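Local coordinates for cell division protein FtsZ 1 (Methanocaldococcus jannaschii, PDB 1W5B) that binds GTP, probably hydrolyses it, and probably polymerises into the contractile ring that marks the division site and recruits other division proteins, at residues T41-G46 / K65-N70; R55-G60 / K80-I85. All blocks are in the same frame, centred on the assembly; numbering follows the deposited sequence.

Interaction 1: T41-G46 / K65-N70; sequences TVVGCG and KTVAIN. With GTP (guanosine-5'-triphosphate), chain C.
C45 SG and I69 CD1 meet across neighbouring parallel strands, the first and third elements of a beta-alpha-beta crossover in the Rossmann-like GTPase domain of the tubulin/FtsZ family. The strands are in straight register, and five backbone hydrogen bonds join them: V42 N to K65 O is nearly linear (N-H...O 171°), while the last, G46 N to I69 O, is longer at 3.0 Å and more bent. I69 lies on the face that also carries T41, V43, C45 and V67. Its CB branches to CG2, which stands 4.4 Å from V43 CG1. CG1 sits between the backbone N and the carbonyl carbon (chi1 72°), and this turns it across to C45 CA at 3.7 Å; from there CD1 reaches C45 SG at 3.5 Å. Nearer the start of the strands, T41 CG2 meets V67 CG2 at 3.7 Å; beta-branched residues suit these extended strands, and helix 135-149 packs on this face against V43, C45 and I69. Past the strand end, the CG of N70 lies 3.9 Å from G46 CA, close to T135. With an alanine here the amide would be gone, and a gap would probably open between G46 and T135 beside the nucleotide. G46, with its positive phi, suits the turn into helix 46-59, and a CB would collide with GTP O2B; as glycine it brings its CA to 3.5 Å from GTP O1B.

Interaction 2: R55-G60 / K80-I85; sequences RLKMEG and KADKKI
K57, near the end of helix 46-59, faces the loop leading into strand 83-86, its CA 5.7 Å from that of A81, and no backbone hydrogen bond joins the two segments. The lysine's CB rests against the carbonyl oxygen of K80 at 3.5 Å. Beyond it the chain bends about CB-CG (chi2 65°) and again at chi4, which brings CD, CE and NZ beside D82 OD1. The CE of K57 is 3.1 Å from D82 OD1, closer than NZ, which makes a salt bridge of 3.5 Å to the same OD1. The other carboxylate oxygen, OD2, accepts the backbone N-H of T66, so one aspartate ties the loop to both helix and strand. M58, an unbranched, flexible apolar chain, crosses K80's extended methylenes at a slant: M58 CG lies 3.9 Å from K80 CD, and its CE approaches K80 NZ. Lysines suit this surface, since their methylenes can pack while the ammonium ends probably stay near water. The N-H of K80 is held by the T54 hydroxyl, one helical turn before M58. This is the outer packing of a Rossmann-like alpha/beta sandwich, a helix end laid against the loop that enters the edge strand of the parallel sheet.

Interaction 1 is buried and interaction 2 lies at the surface, yet both sit at the side of the parallel sheet that ends in strand 83-86. Strands 40-45 and 64-70 pair in interaction 1; the helix that connects them supplies 55-60 to interaction 2, whose other segment enters strand 83-86, the next neighbour of 64-70. Strand 64-70 lies between them: it pairs with 41-46 on one edge and, through A68 O and I85 N, with 80-85 on the other. The chemistry follows the depth: in the core, backbone hydrogen bonds and apolar branches, with a glycine beside the nucleotide; outside, lysine methylenes, a methionine and one salt bridge across the segments.

Interaction 1: T41-G46 / K65-N70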
loop_
_atom_site.group_PDB
_atom_site.type_symbol
_atom_site.label_atom_id
_atom_site.label_comp_id
_atom_site.label_asym_id
_atom_site.label_seq_id
_atom_site.Cartn_x
_atom_site.Cartn_y
_atom_site.Cartn_z
ATOM N N THR A 41 3.902 5.587 9.345
ATOM C CA THR A 41 3.491 6.804 8.667
ATOM C C THR A 41 3.083 6.484 7.238
ATOM O O THR A 41 3.769 5.732 6.547
ATOM C CB THR A 41 4.641 7.839 8.637
ATOM O OG1 THR A 41 5.041 8.146 9.980
ATOM C CG2 THR A 41 4.188 9.126 7.949
ATOM N N VAL A 42 1.954 7.035 6.808
ATOM C CA VAL A 42 1.487 6.821 5.451
ATOM C C VAL A 42 1.675 8.137 4.717
ATOM O O VAL A 42 1.198 9.178 5.169
ATOM C CB VAL A 42 -0.005 6.428 5.397
ATOM C CG1 VAL A 42 -0.425 6.218 3.945
ATOM C CG2 VAL A 42 -0.242 5.152 6.199
ATOM N N VAL A 43 2.380 8.085 3.592
ATOM C CA VAL A 43 2.648 9.277 2.799
ATOM C C VAL A 43 1.987 9.217 1.425
ATOM O O VAL A 43 2.325 8.355 0.609
ATOM C CB VAL A 43 4.170 9.468 2.578
ATOM C CG1 VAL A 43 4.411 10.716 1.783
ATOM C CG2 VAL A 43 4.895 9.556 3.908
ATOM N N GLY A 44 1.056 10.137 1.175
ATOM C CA GLY A 44 0.382 10.203 -0.111
ATOM C C GLY A 44 0.953 11.351 -0.931
ATOM O O GLY A 44 0.910 12.500 -0.495
ATOM N N CYS A 45 1.485 11.043 -2.114
ATOM C CA CYS A 45 2.095 12.043 -2.991
ATOM C C CYS A 45 1.222 12.316 -4.207
ATOM O O CYS A 45 0.716 11.382 -4.826
ATOM C CB CYS A 45 3.458 11.550 -3.479
ATOM S SG CYS A 45 4.474 10.782 -2.207
ATOM N N GLY A 46 1.066 13.590 -4.560
ATOM C CA GLY A 46 0.244 13.943 -5.707
ATOM C C GLY A 46 -1.252 13.881 -5.423
ATOM O O GLY A 46 -1.678 13.524 -4.321
ATOM N N LYS A 65 0.266 7.679 11.281
ATOM C CA LYS A 65 0.236 9.113 11.025
ATOM C C LYS A 65 0.077 9.309 9.513
ATOM O O LYS A 65 0.660 8.560 8.723
ATOM C CB LYS A 65 1.547 9.751 11.499
ATOM C CG LYS A 65 1.740 11.207 11.085
ATOM C CD LYS A 65 3.150 11.691 11.427
ATOM C CE LYS A 65 3.394 13.114 10.927
ATOM N NZ LYS A 65 4.787 13.571 11.214
ATOM N N THR A 66 -0.708 10.302 9.106
ATOM C CA THR A 66 -0.902 10.550 7.683
ATOM C C THR A 66 -0.170 11.797 7.211
ATOM O O THR A 66 -0.196 12.836 7.869
ATOM C CB THR A 66 -2.399 10.689 7.332
ATOM O OG1 THR A 66 -3.017 11.625 8.222
ATOM C CG2 THR A 66 -3.099 9.340 7.441
ATOM N N VAL A 67 0.490 11.683 6.065
ATOM C CA VAL A 67 1.228 12.798 5.487
ATOM C C VAL A 67 0.899 12.956 4.006
ATOM O O VAL A 67 0.978 12.003 3.238
ATOM C CB VAL A 67 2.745 12.593 5.628
ATOM C CG1 VAL A 67 3.482 13.697 4.899
ATOM C CG2 VAL A 67 3.134 12.561 7.098
ATOM N N ALA A 68 0.529 14.163 3.604
ATOM C CA ALA A 68 0.208 14.417 2.210
ATOM C C ALA A 68 1.200 15.419 1.658
ATOM O O ALA A 68 1.546 16.389 2.324
ATOM C CB ALA A 68 -1.205 14.965 2.085
ATOM N N ILE A 69 1.672 15.181 0.442
ATOM C CA ILE A 69 2.607 16.107 -0.168
ATOM C C ILE A 69 2.164 16.346 -1.592
ATOM O O ILE A 69 1.618 15.460 -2.242
ATOM C CB ILE A 69 4.046 15.563 -0.161
ATOM C CG1 ILE A 69 4.198 14.429 -1.163
ATOM C CG2 ILE A 69 4.398 15.072 1.233
ATOM C CD1 ILE A 69 5.613 13.893 -1.244
ATOM N N ASN A 70 2.384 17.551 -2.080
ATOM C CA ASN A 70 1.980 17.858 -3.432
ATOM C C ASN A 70 2.645 19.163 -3.834
ATOM O O ASN A 70 3.109 19.931 -2.986
ATOM C CB ASN A 70 0.453 17.996 -3.473
ATOM C CG ASN A 70 -0.145 17.694 -4.842
ATOM O OD1 ASN A 70 -1.296 17.255 -4.937
ATOM N ND2 ASN A 70 0.616 17.938 -5.903
HETATM P PG GTP C . 0.694 16.270 -11.627
HETATM O O1G GTP C . 1.262 16.192 -13.057
HETATM O O2G GTP C . -0.771 16.767 -11.624
HETATM O O3G GTP C . 1.498 17.260 -10.767
HETATM O O3B GTP C . 0.848 14.747 -10.983
HETATM P PB GTP C . -0.037 13.959 -9.851
HETATM O O1B GTP C . -0.738 14.848 -8.926
HETATM O O2B GTP C . 0.926 12.935 -9.257
HETATM O O3A GTP C . -1.127 13.171 -10.619
HETATM P PA GTP C . -2.412 12.467 -10.141
HETATM O O1A GTP C . -3.591 13.359 -10.339
HETATM O O2A GTP C . -2.217 11.853 -8.827
HETATM O "O5'" GTP C . -2.528 11.365 -11.332
HETATM C "C5'" GTP C . -1.623 10.261 -11.450
HETATM C "C4'" GTP C . -2.399 9.010 -11.807
HETATM O "O4'" GTP C . -3.304 8.699 -10.728
HETATM C "C3'" GTP C . -3.290 9.195 -13.043
HETATM O "O3'" GTP C . -2.565 8.852 -14.211
HETATM C "C2'" GTP C . -4.415 8.186 -12.799
HETATM O "O2'" GTP C . -3.974 6.884 -13.162
HETATM C "C1'" GTP C . -4.529 8.202 -11.263
HETATM N N9 GTP C . -5.646 8.996 -10.733
HETATM C C8 GTP C . -5.946 10.330 -11.025
HETATM N N7 GTP C . -6.844 10.857 -10.220
HETATM C C5 GTP C . -7.221 9.805 -9.409
HETATM C C6 GTP C . -8.132 9.737 -8.325
HETATM O O6 GTP C . -8.971 10.571 -8.005
HETATM N N1 GTP C . -8.157 8.467 -7.716
HETATM C C2 GTP C . -7.392 7.377 -8.113
HETATM N N2 GTP C . -7.646 6.231 -7.546
HETATM N N3 GTP C . -6.468 7.449 -9.053
HETATM C C4 GTP C . -6.390 8.678 -9.638
#

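Interaction 2: R55-G60 / K80-I85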
loop_
_atom_site.group_PDB
_atom_site.type_symbol
_atom_site.label_atom_id
_atom_site.label_comp_id
_atom_site.label_asym_id
_atom_site.label_seq_id
_atom_site.Cartn_x
_atom_site.Cartn_y
_atom_site.Cartn_z
ATOM N N ARG A 55 -9.072 10.180 2.653
ATOM C CA ARG A 55 -9.950 9.076 3.012
ATOM C C ARG A 55 -9.491 8.393 4.297
ATOM O O ARG A 55 -10.280 8.186 5.227
ATOM C CB ARG A 55 -9.957 8.051 1.881
ATOM C CG ARG A 55 -11.252 7.949 1.116
ATOM C CD ARG A 55 -12.012 6.704 1.526
ATOM N NE ARG A 55 -13.032 6.354 0.542
ATOM C CZ ARG A 55 -13.703 5.207 0.538
ATOM N NH1 ARG A 55 -13.466 4.294 1.471
ATOM N NH2 ARG A 55 -14.606 4.971 -0.404
ATOM N N LEU A 56 -8.214 8.026 4.339
ATOM C CA LEU A 56 -7.663 7.354 5.511
ATOM C C LEU A 56 -7.816 8.206 6.768
ATOM O O LEU A 56 -8.161 7.696 7.834
ATOM C CB LEU A 56 -6.185 7.017 5.282
ATOM C CG LEU A 56 -5.926 6.072 4.101
ATOM C CD1 LEU A 56 -4.435 5.968 3.816
ATOM C CD2 LEU A 56 -6.516 4.700 4.415
ATOM N N LYS A 57 -7.557 9.502 6.644
ATOM C CA LYS A 57 -7.670 10.398 7.782
ATOM C C LYS A 57 -9.120 10.470 8.273
ATOM O O LYS A 57 -9.382 10.331 9.464
ATOM C CB LYS A 57 -7.172 11.798 7.401
ATOM C CG LYS A 57 -7.229 12.819 8.537
ATOM C CD LYS A 57 -6.290 12.447 9.673
ATOM C CE LYS A 57 -6.562 13.278 10.915
ATOM N NZ LYS A 57 -6.466 14.737 10.656
ATOM N N MET A 58 -10.051 10.676 7.345
ATOM C CA MET A 58 -11.474 10.781 7.665
ATOM C C MET A 58 -12.077 9.504 8.247
ATOM O O MET A 58 -12.744 9.545 9.280
ATOM C CB MET A 58 -12.258 11.191 6.418
ATOM C CG MET A 58 -11.912 12.579 5.909
ATOM S SD MET A 58 -12.770 12.980 4.378
ATOM C CE MET A 58 -14.380 13.444 5.010
ATOM N N GLU A 59 -11.861 8.375 7.581
ATOM C CA GLU A 59 -12.382 7.104 8.071
ATOM C C GLU A 59 -11.537 6.625 9.245
ATOM O O GLU A 59 -11.855 5.629 9.893
ATOM C CB GLU A 59 -12.382 6.058 6.955
ATOM C CG GLU A 59 -13.561 6.188 6.006
ATOM C CD GLU A 59 -13.409 5.336 4.760
ATOM O OE1 GLU A 59 -13.047 4.145 4.889
ATOM O OE2 GLU A 59 -13.659 5.859 3.652
ATOM N N GLY A 60 -10.456 7.351 9.509
ATOM C CA GLY A 60 -9.578 7.016 10.617
ATOM C C GLY A 60 -8.832 5.706 10.470
ATOM O O GLY A 60 -9.413 4.629 10.617
ATOM N N LYS A 80 -7.009 16.216 3.517
ATOM C CA LYS A 80 -7.044 16.108 4.971
ATOM C C LYS A 80 -5.989 15.109 5.421
ATOM O O LYS A 80 -5.950 13.967 4.952
ATOM C CB LYS A 80 -8.419 15.660 5.456
ATOM C CG LYS A 80 -9.480 16.709 5.273
ATOM C CD LYS A 80 -10.781 16.290 5.909
ATOM C CE LYS A 80 -11.807 17.405 5.796
ATOM N NZ LYS A 80 -13.083 17.050 6.470
ATOM N N ALA A 81 -5.132 15.549 6.333
ATOM C CA ALA A 81 -4.062 14.713 6.852
ATOM C C ALA A 81 -3.515 15.322 8.133
ATOM O O ALA A 81 -3.837 16.458 8.468
ATOM C CB ALA A 81 -2.949 14.602 5.814
ATOM N N ASP A 82 -2.685 14.566 8.845
ATOM C CA ASP A 82 -2.093 15.058 10.079
ATOM C C ASP A 82 -1.042 16.106 9.746
ATOM O O ASP A 82 -0.778 17.005 10.537
ATOM C CB ASP A 82 -1.439 13.916 10.861
ATOM C CG ASP A 82 -2.398 12.778 11.150
ATOM O OD1 ASP A 82 -3.539 13.053 11.587
ATOM O OD2 ASP A 82 -2.006 11.606 10.948
ATOM N N LYS A 83 -0.448 15.985 8.565
ATOM C CA LYS A 83 0.587 16.914 8.125
ATOM C C LYS A 83 0.586 17.053 6.610
ATOM O O LYS A 83 0.444 16.065 5.890
ATOM C CB LYS A 83 1.960 16.421 8.579
ATOM C CG LYS A 83 3.117 17.323 8.158
ATOM C CD LYS A 83 2.998 18.704 8.795
ATOM C CE LYS A 83 4.061 19.662 8.276
ATOM N NZ LYS A 83 5.441 19.172 8.555
ATOM N N LYS A 84 0.742 18.279 6.126
ATOM C CA LYS A 84 0.776 18.525 4.687
ATOM C C LYS A 84 2.088 19.209 4.343
ATOM O O LYS A 84 2.561 20.062 5.093
ATOM C CB LYS A 84 -0.369 19.440 4.247
ATOM C CG LYS A 84 -1.778 18.959 4.553
ATOM C CD LYS A 84 -2.789 20.002 4.056
ATOM C CE LYS A 84 -4.217 19.623 4.421
ATOM N NZ LYS A 84 -5.217 20.576 3.859
ATOM N N ILE A 85 2.668 18.840 3.206
ATOM C CA ILE A 85 3.920 19.436 2.761
ATOM C C ILE A 85 3.829 19.891 1.316
ATOM O O ILE A 85 3.711 19.069 0.407
ATOM C CB ILE A 85 5.102 18.439 2.832
ATOM C CG1 ILE A 85 5.320 17.957 4.266
ATOM C CG2 ILE A 85 6.360 19.106 2.300
ATOM C CD1 ILE A 85 6.382 16.876 4.370
#